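Local coordinates for protein WZI (Escherichia coli, PDB 2YNK) that is an outer membrane beta-barrel lectin that underpins the assembly of group 1 capsule, probably by binding capsular polysaccharide at the cell surface, at residues A15-R20 against V53-I58; N206-A211 against K239-S244; Q292-D297 against A305-G310; L388-V393 against A407-G412. All blocks are in the same frame, centred on the assembly; numbering follows the deposited sequence.

Contact 1 of 4, residues A15-R20 against V53-I58; sequences AWLSDR and VVLARI
Leu-17 of the helix 8-19 meets Val-54, Leu-55 and Ile-58 of the helix 49-65, and its outer atoms carry most of the contact. From CB the chain runs to CG, placed anti to the carbonyl carbon (chi1 -69°) and 3.5 Å from Val-54 CG1. There it forks. CD1 lies 3.4 Å from the same Val-54 CG1 and also meets Ile-58 CG1, Leu-17 and Ile-58 reaching toward each other tip to tip; CD2 lies 3.8 Å from Leu-55 CD2. The helix axes approach to 10.3 Å at 129° between their directions, a steeply inclined helix-helix packing in the N-terminal helical part of the protein, flanked by salt bridges of Arg-57 with Asp-13 and Arg-20 with Glu-51. The helix 34-42 adds Leu-41 to Leu-55, and Ile-37 and Leu-41 to Ile-58. Val-54 divides its branches between two partners: while CG1 slides past Leu-17, CG2 sits over one face of the Trp-16 indole in a CH-pi contact, 3.8 Å from the six-membered ring centroid and 20° off its normal. Arg-20 CD lies over the opposite face, toward the rim. Trp-16 NE1 is hydrogen-bonded to His-316 O, joining the indole to the barrel strand 306-317.

Contact 2 of 4, residues N206-A211 against K239-S244; sequences NAVPHA and KGRPES
Val-208 is the first residue of the segment 206-211 to touch 239-244, and it does so through one branch. Its CG1, anti to the backbone N (chi1 -168°), approaches Arg-241 CG at 3.5 Å and lies 3.8 Å from Lys-239 O. The Arg-241 guanidinium has Pro-242 CD over the centre of one face, and its NE makes a weak hydrogen bond with Tyr-348 OH. At Pro-209 the contact turns polar: Lys-239 N donates to Pro-209 O over 3.2 Å, with an N-H...O angle of 147°. This backbone bond lies where the two chains come closest, the CA atoms of Pro-209 and Lys-239 being 5.8 Å apart. His-210 follows, with the last carbon of Lys-239 at the edge of its imidazole: CE is 3.6 Å from His-210 CD2, near the ring plane. Lys-239 NZ stands 4.1 Å from His-210 NE2, so two potentially charged groups are neighbours without a bond. Both pieces are irregular surface loop. The segment 206-211 lies in the loop from strand 193-201 to strand 212-221; the segment 239-244 lies in the loop from strand 226-236 to strand 268-278. The contact brings these loops together, with the strand pair 212-221 and 226-236 between them in the chain.

Contact 3 of 4, residues Q292-D297 against A305-G310; sequences QMIGED and ANMFLG
Met-307 N to Ile-294 O is the shortest of five backbone hydrogen bonds joining 292-297 to 305-310, at 2.7 Å, with an N-H...O angle of 158°. Gln-292 N donates to Leu-309 O over 2.8 Å. The return bonds, Leu-309 N to Gln-292 O and Ile-294 N to Met-307 O, are weak. Beyond the paired strands the regular pattern is left: Glu-296 N reaches Ala-305 O from above the carbonyl plane at 3.2 Å. Next to it Glu-296 and Asp-297 both face Ser-304, a classic beta bulge at the corner of the chain. The antiparallel pairs Gln-292/Leu-309 and Ile-294/Met-307 are hydrogen-bonded; Met-293/Phe-308 and Gly-295/Asn-306 are non-hydrogen-bonded. In the last, the Asn-306 carboxamide lies beside Gly-295, and its ND2 is hydrogen-bonded to Pro-303 O.

Packing follows the two faces. On one, the selenomethionine Met-293 runs extended beside Phe-308, pointing the same way; its SE stands 5.0 Å from the ring centroid, 53° off the normal, an oblique Met-aromatic contact. On the other, Gln-292 CB meets Leu-309 CD2 at 3.8 Å, while its amide is hydrogen-bonded to Leu-160 N and Trp-152 O. Leu-160 also touches Ile-294 and Leu-309. The paired strands 287-295 and 306-317 lie in the barrel wall between strand 268-278, bonded to Met-293 and Gly-295, and strand 322-331, bonded to Phe-308.

Contact 4 of 4, residues L388-V393 against A407-G412; sequences LVYAKV and ADTLKG
Val-389 and Gly-412 exchange two backbone hydrogen bonds, as do Ala-391 with Leu-410 and Val-393 with Asp-408. The six form a regular antiparallel ladder at 171° between strand directions. Leu-410 N to Ala-391 O is the shortest, 2.7 Å; the straightest, Gly-412 N to Val-389 O, has an N-H...O angle of 171°. CA-H...O contacts run between the rungs, including Tyr-390 CA to Leu-410 O at 3.3 Å.

Side-chain packing is mixed on the face of the non-hydrogen-bonded pairs. Tyr-390 CG is anti to the backbone N (chi1 168°), and the ring lies side by side with Lys-411, whose CE comes to its edge, 3.8 Å from CE2. Thr-409 CG2 approaches the same CE2 obliquely at 3.8 Å, while Thr-409 OG1 meets Lys-392 CG.

The opposite face is more buried. Here Val-393 CG2 packs 3.6 Å from Asp-408 O and touches Leu-410 CD1, and Val-389 CG1 lies 3.4 Å from Gly-412 O. Asp-408 turns its carboxylate away to accept hydrogen bonds from Asn-437 N and Asn-438 N, tying the strand end to that loop.

The six peptide bonds set the register of these two strands. The first face mixes an aromatic ring, a hydroxyl and two lysines; a bound hexane touches Gly-412 and lies about 4 Å from the Lys-411 side chain, consistent with a place near the lipid-exposed wall.

In the fold
Contacts 3 and 4 belong to one closed antiparallel barrel: each pairs two adjacent strands by backbone hydrogen bonds, and their centres lie about 20 Å apart. Contact 3 is buried and adds a bulge where its hairpin turns a corner, while contact 4 is only partly buried and regular along its length. Contact 1, also buried, joins two helices by apolar side chains between the segments, with salt bridges between the helices beside them. Contact 2 is the surface one, a single backbone bond and a few side-chain touches between loops, on the other side of the chain's centre from contact 1, about 45 Å between centres. Regular bonding thus marks the wall, and sparse contact the loops.

Contact 1 of 4, residues A15-R20 against V53-I58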
loop_
_atom_site.group_PDB
_atom_site.type_symbol
_atom_site.label_atom_id
_atom_site.label_comp_id
_atom_site.label_asym_id
_atom_site.label_seq_id
_atom_site.Cartn_x
_atom_site.Cartn_y
_atom_site.Cartn_z
ATOM N N ALA A 15 -0.256 -12.199 5.501
ATOM C CA ALA A 15 1.069 -12.013 6.100
ATOM C C ALA A 15 1.266 -12.929 7.306
ATOM O O ALA A 15 2.371 -13.404 7.569
ATOM C CB ALA A 15 1.274 -10.556 6.499
ATOM N N TRP A 16 0.184 -13.155 8.038
ATOM C CA TRP A 16 0.191 -14.058 9.178
ATOM C C TRP A 16 0.512 -15.451 8.691
ATOM O O TRP A 16 1.436 -16.095 9.179
ATOM C CB TRP A 16 -1.174 -13.998 9.867
ATOM C CG TRP A 16 -1.288 -14.688 11.209
ATOM C CD1 TRP A 16 -1.132 -14.124 12.468
ATOM C CD2 TRP A 16 -1.650 -16.089 11.466
ATOM N NE1 TRP A 16 -1.340 -15.060 13.452
ATOM C CE2 TRP A 16 -1.664 -16.252 12.918
ATOM C CE3 TRP A 16 -1.950 -17.179 10.666
ATOM C CZ2 TRP A 16 -1.958 -17.469 13.519
ATOM C CZ3 TRP A 16 -2.254 -18.401 11.282
ATOM C CH2 TRP A 16 -2.253 -18.541 12.674
ATOM N N LEU A 17 -0.232 -15.905 7.689
ATOM C CA LEU A 17 -0.054 -17.240 7.136
ATOM C C LEU A 17 1.338 -17.431 6.523
ATOM O O LEU A 17 1.944 -18.502 6.656
ATOM C CB LEU A 17 -1.146 -17.518 6.092
ATOM C CG LEU A 17 -2.556 -17.675 6.671
ATOM C CD1 LEU A 17 -3.609 -17.330 5.635
ATOM C CD2 LEU A 17 -2.763 -19.090 7.204
ATOM N N SER A 18 1.844 -16.389 5.868
ATOM C CA SER A 18 3.115 -16.474 5.144
ATOM C C SER A 18 4.300 -16.553 6.093
ATOM O O SER A 18 5.205 -17.355 5.893
ATOM C CB SER A 18 3.275 -15.280 4.191
ATOM O OG SER A 18 4.625 -15.095 3.792
ATOM N N ASP A 19 4.286 -15.726 7.128
ATOM C CA ASP A 19 5.412 -15.648 8.055
ATOM C C ASP A 19 5.468 -16.843 8.996
ATOM O O ASP A 19 6.504 -17.123 9.577
ATOM C CB ASP A 19 5.349 -14.348 8.858
ATOM C CG ASP A 19 5.717 -13.128 8.030
ATOM O OD1 ASP A 19 5.677 -13.197 6.781
ATOM O OD2 ASP A 19 6.056 -12.092 8.636
ATOM N N ARG A 20 4.346 -17.535 9.147
ATOM C CA ARG A 20 4.286 -18.774 9.904
ATOM C C ARG A 20 4.572 -19.982 9.027
ATOM O O ARG A 20 4.487 -21.101 9.500
ATOM C CB ARG A 20 2.904 -18.949 10.532
ATOM C CG ARG A 20 2.576 -17.935 11.614
ATOM C CD ARG A 20 1.194 -18.184 12.194
ATOM N NE ARG A 20 1.132 -19.458 12.909
ATOM C CZ ARG A 20 1.590 -19.667 14.140
ATOM N NH1 ARG A 20 2.156 -18.686 14.830
ATOM N NH2 ARG A 20 1.483 -20.877 14.688
ATOM N N VAL A 53 -8.583 -21.392 10.849
ATOM C CA VAL A 53 -9.433 -20.205 10.970
ATOM C C VAL A 53 -8.975 -19.079 10.032
ATOM O O VAL A 53 -9.769 -18.537 9.265
ATOM C CB VAL A 53 -9.444 -19.672 12.422
ATOM C CG1 VAL A 53 -10.100 -18.298 12.498
ATOM C CG2 VAL A 53 -10.143 -20.653 13.349
ATOM N N VAL A 54 -7.694 -18.737 10.082
ATOM C CA VAL A 54 -7.174 -17.710 9.192
ATOM C C VAL A 54 -7.347 -18.138 7.735
ATOM O O VAL A 54 -7.907 -17.390 6.948
ATOM C CB VAL A 54 -5.701 -17.349 9.492
ATOM C CG1 VAL A 54 -5.187 -16.347 8.470
ATOM C CG2 VAL A 54 -5.557 -16.784 10.902
ATOM N N LEU A 55 -6.887 -19.337 7.385
ATOM C CA LEU A 55 -7.045 -19.869 6.021
ATOM C C LEU A 55 -8.448 -19.687 5.438
ATOM O O LEU A 55 -8.604 -19.238 4.303
ATOM C CB LEU A 55 -6.703 -21.371 5.973
ATOM C CG LEU A 55 -5.244 -21.755 5.715
ATOM C CD1 LEU A 55 -5.131 -23.257 5.497
ATOM C CD2 LEU A 55 -4.665 -20.998 4.526
ATOM N N ALA A 56 -9.465 -20.052 6.208
ATOM C CA ALA A 56 -10.838 -20.026 5.707
ATOM C C ALA A 56 -11.267 -18.598 5.396
ATOM O O ALA A 56 -12.126 -18.363 4.542
ATOM C CB ALA A 56 -11.787 -20.664 6.718
ATOM N N ARG A 57 -10.641 -17.652 6.093
ATOM C CA ARG A 57 -10.942 -16.224 5.960
ATOM C C ARG A 57 -10.498 -15.672 4.611
ATOM O O ARG A 57 -11.169 -14.812 4.052
ATOM C CB ARG A 57 -10.295 -15.440 7.114
ATOM C CG ARG A 57 -11.269 -14.580 7.909
ATOM C CD ARG A 57 -11.028 -14.673 9.409
ATOM N NE ARG A 57 -9.677 -14.258 9.787
ATOM C CZ ARG A 57 -9.164 -14.370 11.015
ATOM N NH1 ARG A 57 -9.878 -14.883 12.016
ATOM N NH2 ARG A 57 -7.919 -13.955 11.248
ATOM N N ILE A 58 -9.394 -16.178 4.067
ATOM C CA ILE A 58 -8.870 -15.661 2.788
ATOM C C ILE A 58 -9.908 -15.613 1.662
ATOM O O ILE A 58 -10.150 -14.555 1.092
ATOM C CB ILE A 58 -7.639 -16.441 2.296
ATOM C CG1 ILE A 58 -6.506 -16.412 3.341
ATOM C CG2 ILE A 58 -7.155 -15.893 0.957
ATOM C CD1 ILE A 58 -6.204 -15.069 3.966
#

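Contact 2 of 4, residues N206-A211 against K239-S244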
loop_
_atom_site.group_PDB
_atom_site.type_symbol
_atom_site.label_atom_id
_atom_site.label_comp_id
_atom_site.label_asym_id
_atom_site.label_seq_id
_atom_site.Cartn_x
_atom_site.Cartn_y
_atom_site.Cartn_z
ATOM N N ASN A 206 -0.429 21.073 -11.109
ATOM C CA ASN A 206 -0.214 22.468 -11.587
ATOM C C ASN A 206 1.107 22.768 -12.290
ATOM O O ASN A 206 1.114 23.031 -13.476
ATOM C CB ASN A 206 -0.370 23.462 -10.436
ATOM C CG ASN A 206 -0.196 24.911 -10.889
ATOM O OD1 ASN A 206 -1.094 25.486 -11.505
ATOM N ND2 ASN A 206 0.962 25.511 -10.576
ATOM N N ALA A 207 2.218 22.709 -11.566
ATOM C CA ALA A 207 3.522 23.127 -12.103
ATOM C C ALA A 207 3.891 22.549 -13.476
ATOM O O ALA A 207 4.661 23.169 -14.216
ATOM C CB ALA A 207 4.627 22.822 -11.100
ATOM N N VAL A 208 3.381 21.356 -13.795
ATOM C CA VAL A 208 3.610 20.718 -15.103
ATOM C C VAL A 208 2.430 19.795 -15.407
ATOM O O VAL A 208 2.491 18.570 -15.181
ATOM C CB VAL A 208 4.900 19.870 -15.146
ATOM C CG1 VAL A 208 5.216 19.492 -16.588
ATOM C CG2 VAL A 208 6.069 20.605 -14.505
ATOM N N PRO A 209 1.338 20.379 -15.915
ATOM C CA PRO A 209 0.099 19.630 -16.113
ATOM C C PRO A 209 0.283 18.307 -16.872
ATOM O O PRO A 209 1.183 18.180 -17.686
ATOM C CB PRO A 209 -0.766 20.609 -16.926
ATOM C CG PRO A 209 -0.225 21.957 -16.599
ATOM C CD PRO A 209 1.243 21.757 -16.429
ATOM N N HIS A 210 -0.584 17.341 -16.596
ATOM C CA HIS A 210 -0.545 16.010 -17.236
ATOM C C HIS A 210 0.806 15.364 -17.194
ATOM O O HIS A 210 1.279 14.867 -18.202
ATOM C CB HIS A 210 -1.034 16.105 -18.673
ATOM C CG HIS A 210 -2.180 17.066 -18.855
ATOM N ND1 HIS A 210 -3.306 16.998 -18.121
ATOM C CD2 HIS A 210 -2.342 18.145 -19.727
ATOM C CE1 HIS A 210 -4.151 17.982 -18.501
ATOM N NE2 HIS A 210 -3.560 18.683 -19.482
ATOM N N ALA A 211 1.447 15.368 -16.033
ATOM C CA ALA A 211 2.742 14.728 -15.884
ATOM C C ALA A 211 2.545 13.217 -15.712
ATOM O O ALA A 211 1.578 12.745 -15.085
ATOM C CB ALA A 211 3.509 15.303 -14.702
ATOM N N LYS A 239 3.125 19.360 -20.009
ATOM C CA LYS A 239 3.174 20.525 -20.898
ATOM C C LYS A 239 4.548 21.216 -20.848
ATOM O O LYS A 239 5.074 21.521 -19.775
ATOM C CB LYS A 239 2.038 21.514 -20.597
ATOM C CG LYS A 239 0.678 20.965 -21.004
ATOM C CD LYS A 239 -0.422 22.022 -21.076
ATOM C CE LYS A 239 -1.778 21.345 -21.266
ATOM N NZ LYS A 239 -2.917 22.286 -21.424
ATOM N N GLY A 240 5.126 21.433 -22.027
ATOM C CA GLY A 240 6.442 22.044 -22.148
ATOM C C GLY A 240 7.559 21.077 -21.827
ATOM O O GLY A 240 8.677 21.485 -21.505
ATOM N N ARG A 241 7.264 19.784 -21.929
ATOM C CA ARG A 241 8.237 18.754 -21.592
ATOM C C ARG A 241 8.504 17.866 -22.792
ATOM O O ARG A 241 7.642 17.700 -23.648
ATOM C CB ARG A 241 7.734 17.926 -20.417
ATOM C CG ARG A 241 7.522 18.724 -19.131
ATOM C CD ARG A 241 8.825 19.247 -18.559
ATOM N NE ARG A 241 9.785 18.161 -18.431
ATOM C CZ ARG A 241 11.107 18.294 -18.453
ATOM N NH1 ARG A 241 11.678 19.489 -18.585
ATOM N NH2 ARG A 241 11.866 17.211 -18.338
ATOM N N PRO A 242 9.720 17.321 -22.883
ATOM C CA PRO A 242 9.958 16.346 -23.934
ATOM C C PRO A 242 9.098 15.107 -23.699
ATOM O O PRO A 242 9.062 14.592 -22.578
ATOM C CB PRO A 242 11.444 16.002 -23.792
ATOM C CG PRO A 242 12.017 16.957 -22.821
ATOM C CD PRO A 242 10.902 17.567 -22.043
ATOM N N GLU A 243 8.406 14.661 -24.745
ATOM C CA GLU A 243 7.527 13.501 -24.664
ATOM C C GLU A 243 7.742 12.522 -25.819
ATOM O O GLU A 243 6.820 11.826 -26.204
ATOM C CB GLU A 243 6.063 13.956 -24.623
ATOM C CG GLU A 243 5.710 14.776 -23.386
ATOM C CD GLU A 243 4.221 14.767 -23.060
ATOM O OE1 GLU A 243 3.459 15.492 -23.741
ATOM O OE2 GLU A 243 3.814 14.051 -22.111
ATOM N N SER A 244 8.961 12.458 -26.353
ATOM C CA SER A 244 9.286 11.555 -27.472
ATOM C C SER A 244 9.703 10.171 -26.977
ATOM O O SER A 244 10.226 10.029 -25.871
ATOM C CB SER A 244 10.425 12.132 -28.326
ATOM O OG SER A 244 11.652 12.148 -27.611
#

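Contact 3 of 4, residues Q292-D297 against A305-G310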
loop_
_atom_site.group_PDB
_atom_site.type_symbol
_atom_site.label_atom_id
_atom_site.label_comp_id
_atom_site.label_asym_id
_atom_site.label_seq_id
_atom_site.Cartn_x
_atom_site.Cartn_y
_atom_site.Cartn_z
ATOM N N GLN A 292 13.731 -1.136 3.404
ATOM C CA GLN A 292 13.584 -0.526 2.088
ATOM C C GLN A 292 14.454 0.717 2.007
ATOM O O GLN A 292 14.488 1.519 2.947
ATOM C CB GLN A 292 12.115 -0.163 1.833
ATOM C CG GLN A 292 11.846 0.486 0.480
ATOM C CD GLN A 292 10.365 0.685 0.209
ATOM O OE1 GLN A 292 9.663 1.335 0.987
ATOM N NE2 GLN A 292 9.884 0.125 -0.900
HETATM N N MSE A 293 15.158 0.869 0.890
HETATM C CA MSE A 293 16.049 2.009 0.699
HETATM C C MSE A 293 15.832 2.589 -0.665
HETATM O O MSE A 293 16.325 2.054 -1.647
HETATM C CB MSE A 293 17.499 1.562 0.867
HETATM C CG MSE A 293 18.471 2.742 0.799
HETATM SE SE MSE A 293 20.315 2.082 0.569
HETATM C CE MSE A 293 21.312 3.710 1.061
ATOM N N ILE A 294 15.096 3.696 -0.733
ATOM C CA ILE A 294 14.877 4.396 -1.994
ATOM C C ILE A 294 15.693 5.671 -2.021
ATOM O O ILE A 294 15.748 6.388 -1.026
ATOM C CB ILE A 294 13.412 4.774 -2.187
ATOM C CG1 ILE A 294 12.543 3.523 -2.163
ATOM C CG2 ILE A 294 13.241 5.507 -3.505
ATOM C CD1 ILE A 294 12.762 2.607 -3.345
ATOM N N GLY A 295 16.319 5.944 -3.164
ATOM C CA GLY A 295 17.168 7.124 -3.334
ATOM C C GLY A 295 16.636 8.070 -4.393
ATOM O O GLY A 295 15.902 7.657 -5.289
ATOM N N GLU A 296 17.012 9.342 -4.293
ATOM C CA GLU A 296 16.550 10.352 -5.239
ATOM C C GLU A 296 17.439 10.480 -6.478
ATOM O O GLU A 296 16.956 10.861 -7.544
ATOM C CB GLU A 296 16.398 11.699 -4.540
ATOM C CG GLU A 296 15.075 11.844 -3.798
ATOM C CD GLU A 296 13.896 12.152 -4.706
ATOM O OE1 GLU A 296 14.037 12.107 -5.952
ATOM O OE2 GLU A 296 12.813 12.441 -4.158
ATOM N N ASP A 297 18.722 10.155 -6.332
ATOM C CA ASP A 297 19.672 10.106 -7.450
ATOM C C ASP A 297 20.167 8.666 -7.638
ATOM O O ASP A 297 20.109 7.863 -6.699
ATOM C CB ASP A 297 20.874 11.019 -7.169
ATOM C CG ASP A 297 20.465 12.411 -6.704
ATOM O OD1 ASP A 297 19.492 12.964 -7.247
ATOM O OD2 ASP A 297 21.129 12.958 -5.798
ATOM N N ALA A 305 21.313 9.841 -2.222
ATOM C CA ALA A 305 20.342 10.751 -1.596
ATOM C C ALA A 305 19.177 9.935 -1.026
ATOM O O ALA A 305 18.006 10.162 -1.356
ATOM C CB ALA A 305 19.858 11.778 -2.600
ATOM N N ASN A 306 19.536 8.998 -0.148
ATOM C CA ASN A 306 18.676 7.873 0.213
ATOM C C ASN A 306 17.752 8.086 1.402
ATOM O O ASN A 306 18.162 8.581 2.445
ATOM C CB ASN A 306 19.532 6.632 0.482
ATOM C CG ASN A 306 20.115 6.051 -0.782
ATOM O OD1 ASN A 306 19.385 5.569 -1.646
ATOM N ND2 ASN A 306 21.433 6.086 -0.897
HETATM N N MSE A 307 16.500 7.679 1.220
HETATM C CA MSE A 307 15.526 7.583 2.305
HETATM C C MSE A 307 15.521 6.163 2.783
HETATM O O MSE A 307 15.728 5.241 1.999
HETATM C CB MSE A 307 14.146 7.974 1.791
HETATM C CG MSE A 307 14.181 9.430 1.339
HETATM SE SE MSE A 307 12.484 9.892 0.482
HETATM C CE MSE A 307 12.756 8.949 -1.228
ATOM N N PHE A 308 15.275 5.980 4.075
ATOM C CA PHE A 308 15.375 4.673 4.699
ATOM C C PHE A 308 14.097 4.238 5.397
ATOM O O PHE A 308 13.293 5.064 5.860
ATOM C CB PHE A 308 16.516 4.670 5.701
ATOM C CG PHE A 308 17.862 4.801 5.069
ATOM C CD1 PHE A 308 18.406 6.058 4.820
ATOM C CD2 PHE A 308 18.586 3.671 4.711
ATOM C CE1 PHE A 308 19.654 6.184 4.236
ATOM C CE2 PHE A 308 19.835 3.791 4.127
ATOM C CZ PHE A 308 20.369 5.050 3.888
ATOM N N LEU A 309 13.935 2.921 5.467
ATOM C CA LEU A 309 12.807 2.302 6.136
ATOM C C LEU A 309 13.201 0.902 6.589
ATOM O O LEU A 309 13.832 0.159 5.840
ATOM C CB LEU A 309 11.622 2.243 5.188
ATOM C CG LEU A 309 10.397 1.430 5.610
ATOM C CD1 LEU A 309 9.173 2.004 4.902
ATOM C CD2 LEU A 309 10.567 -0.070 5.334
ATOM N N GLY A 310 12.835 0.563 7.818
ATOM C CA GLY A 310 13.105 -0.746 8.381
ATOM C C GLY A 310 12.026 -1.120 9.372
ATOM O O GLY A 310 11.356 -0.250 9.931
#

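Contact 4 of 4, residues L388-V393 against A407-G412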
loop_
_atom_site.group_PDB
_atom_site.type_symbol
_atom_site.label_atom_id
_atom_site.label_comp_id
_atom_site.label_asym_id
_atom_site.label_seq_id
_atom_site.Cartn_x
_atom_site.Cartn_y
_atom_site.Cartn_z
ATOM N N LEU A 388 0.729 2.913 18.430
ATOM C CA LEU A 388 1.465 4.074 18.925
ATOM C C LEU A 388 2.379 4.585 17.821
ATOM O O LEU A 388 2.879 3.804 17.006
ATOM C CB LEU A 388 2.300 3.716 20.155
ATOM C CG LEU A 388 1.538 3.329 21.424
ATOM C CD1 LEU A 388 2.476 2.691 22.441
ATOM C CD2 LEU A 388 0.839 4.536 22.030
ATOM N N VAL A 389 2.602 5.894 17.799
ATOM C CA VAL A 389 3.444 6.497 16.781
ATOM C C VAL A 389 4.087 7.802 17.260
ATOM O O VAL A 389 3.457 8.604 17.935
ATOM C CB VAL A 389 2.640 6.720 15.480
ATOM C CG1 VAL A 389 1.219 7.139 15.797
ATOM C CG2 VAL A 389 3.307 7.751 14.589
ATOM N N TYR A 390 5.361 7.967 16.920
ATOM C CA TYR A 390 6.109 9.201 17.120
ATOM C C TYR A 390 6.583 9.642 15.746
ATOM O O TYR A 390 7.142 8.830 15.007
ATOM C CB TYR A 390 7.317 8.971 18.036
ATOM C CG TYR A 390 8.305 10.126 18.072
ATOM C CD1 TYR A 390 9.238 10.310 17.044
ATOM C CD2 TYR A 390 8.303 11.036 19.121
ATOM C CE1 TYR A 390 10.132 11.366 17.065
ATOM C CE2 TYR A 390 9.197 12.095 19.152
ATOM C CZ TYR A 390 10.110 12.253 18.122
ATOM O OH TYR A 390 11.002 13.301 18.148
ATOM N N ALA A 391 6.387 10.926 15.415
ATOM C CA ALA A 391 6.688 11.428 14.070
ATOM C C ALA A 391 7.055 12.918 14.026
ATOM O O ALA A 391 6.241 13.775 14.362
ATOM C CB ALA A 391 5.506 11.149 13.151
ATOM N N LYS A 392 8.284 13.215 13.614
ATOM C CA LYS A 392 8.678 14.579 13.266
ATOM C C LYS A 392 8.430 14.740 11.780
ATOM O O LYS A 392 8.964 13.969 10.988
ATOM C CB LYS A 392 10.158 14.827 13.546
ATOM C CG LYS A 392 10.537 14.803 15.014
ATOM C CD LYS A 392 11.980 15.260 15.231
ATOM C CE LYS A 392 12.122 16.782 15.323
ATOM N NZ LYS A 392 11.913 17.501 14.034
ATOM N N VAL A 393 7.640 15.740 11.397
ATOM C CA VAL A 393 7.212 15.895 10.013
ATOM C C VAL A 393 7.462 17.314 9.473
ATOM O O VAL A 393 7.389 18.301 10.217
ATOM C CB VAL A 393 5.721 15.535 9.866
ATOM C CG1 VAL A 393 5.495 14.081 10.240
ATOM C CG2 VAL A 393 4.844 16.431 10.726
ATOM N N ALA A 407 5.869 22.134 10.251
ATOM C CA ALA A 407 6.835 21.443 11.090
ATOM C C ALA A 407 6.169 21.114 12.421
ATOM O O ALA A 407 5.715 22.009 13.140
ATOM C CB ALA A 407 8.080 22.281 11.299
ATOM N N ASP A 408 6.086 19.819 12.721
ATOM C CA ASP A 408 5.407 19.354 13.919
ATOM C C ASP A 408 6.057 18.077 14.450
ATOM O O ASP A 408 6.708 17.359 13.707
ATOM C CB ASP A 408 3.937 19.112 13.584
ATOM C CG ASP A 408 3.016 19.344 14.762
ATOM O OD1 ASP A 408 3.498 19.333 15.919
ATOM O OD2 ASP A 408 1.796 19.540 14.530
ATOM N N THR A 409 5.908 17.826 15.747
ATOM C CA THR A 409 6.252 16.532 16.347
ATOM C C THR A 409 4.959 15.888 16.826
ATOM O O THR A 409 4.237 16.462 17.634
ATOM C CB THR A 409 7.213 16.662 17.539
ATOM O OG1 THR A 409 8.468 17.180 17.086
ATOM C CG2 THR A 409 7.442 15.300 18.197
ATOM N N LEU A 410 4.674 14.699 16.320
ATOM C CA LEU A 410 3.422 14.017 16.618
ATOM C C LEU A 410 3.688 12.853 17.554
ATOM O O LEU A 410 4.598 12.077 17.316
ATOM C CB LEU A 410 2.791 13.517 15.322
ATOM C CG LEU A 410 2.722 14.587 14.231
ATOM C CD1 LEU A 410 2.100 14.000 12.975
ATOM C CD2 LEU A 410 1.964 15.830 14.706
ATOM N N LYS A 411 2.921 12.778 18.639
ATOM C CA LYS A 411 2.917 11.629 19.540
ATOM C C LYS A 411 1.466 11.218 19.680
ATOM O O LYS A 411 0.675 11.932 20.310
ATOM C CB LYS A 411 3.488 11.988 20.909
ATOM C CG LYS A 411 4.997 12.144 20.929
ATOM C CD LYS A 411 5.463 13.103 22.012
ATOM C CE LYS A 411 6.956 13.387 21.881
ATOM N NZ LYS A 411 7.430 14.480 22.779
ATOM N N GLY A 412 1.124 10.075 19.081
ATOM C CA GLY A 412 -0.264 9.640 19.002
ATOM C C GLY A 412 -0.506 8.171 19.298
ATOM O O GLY A 412 0.378 7.328 19.133
#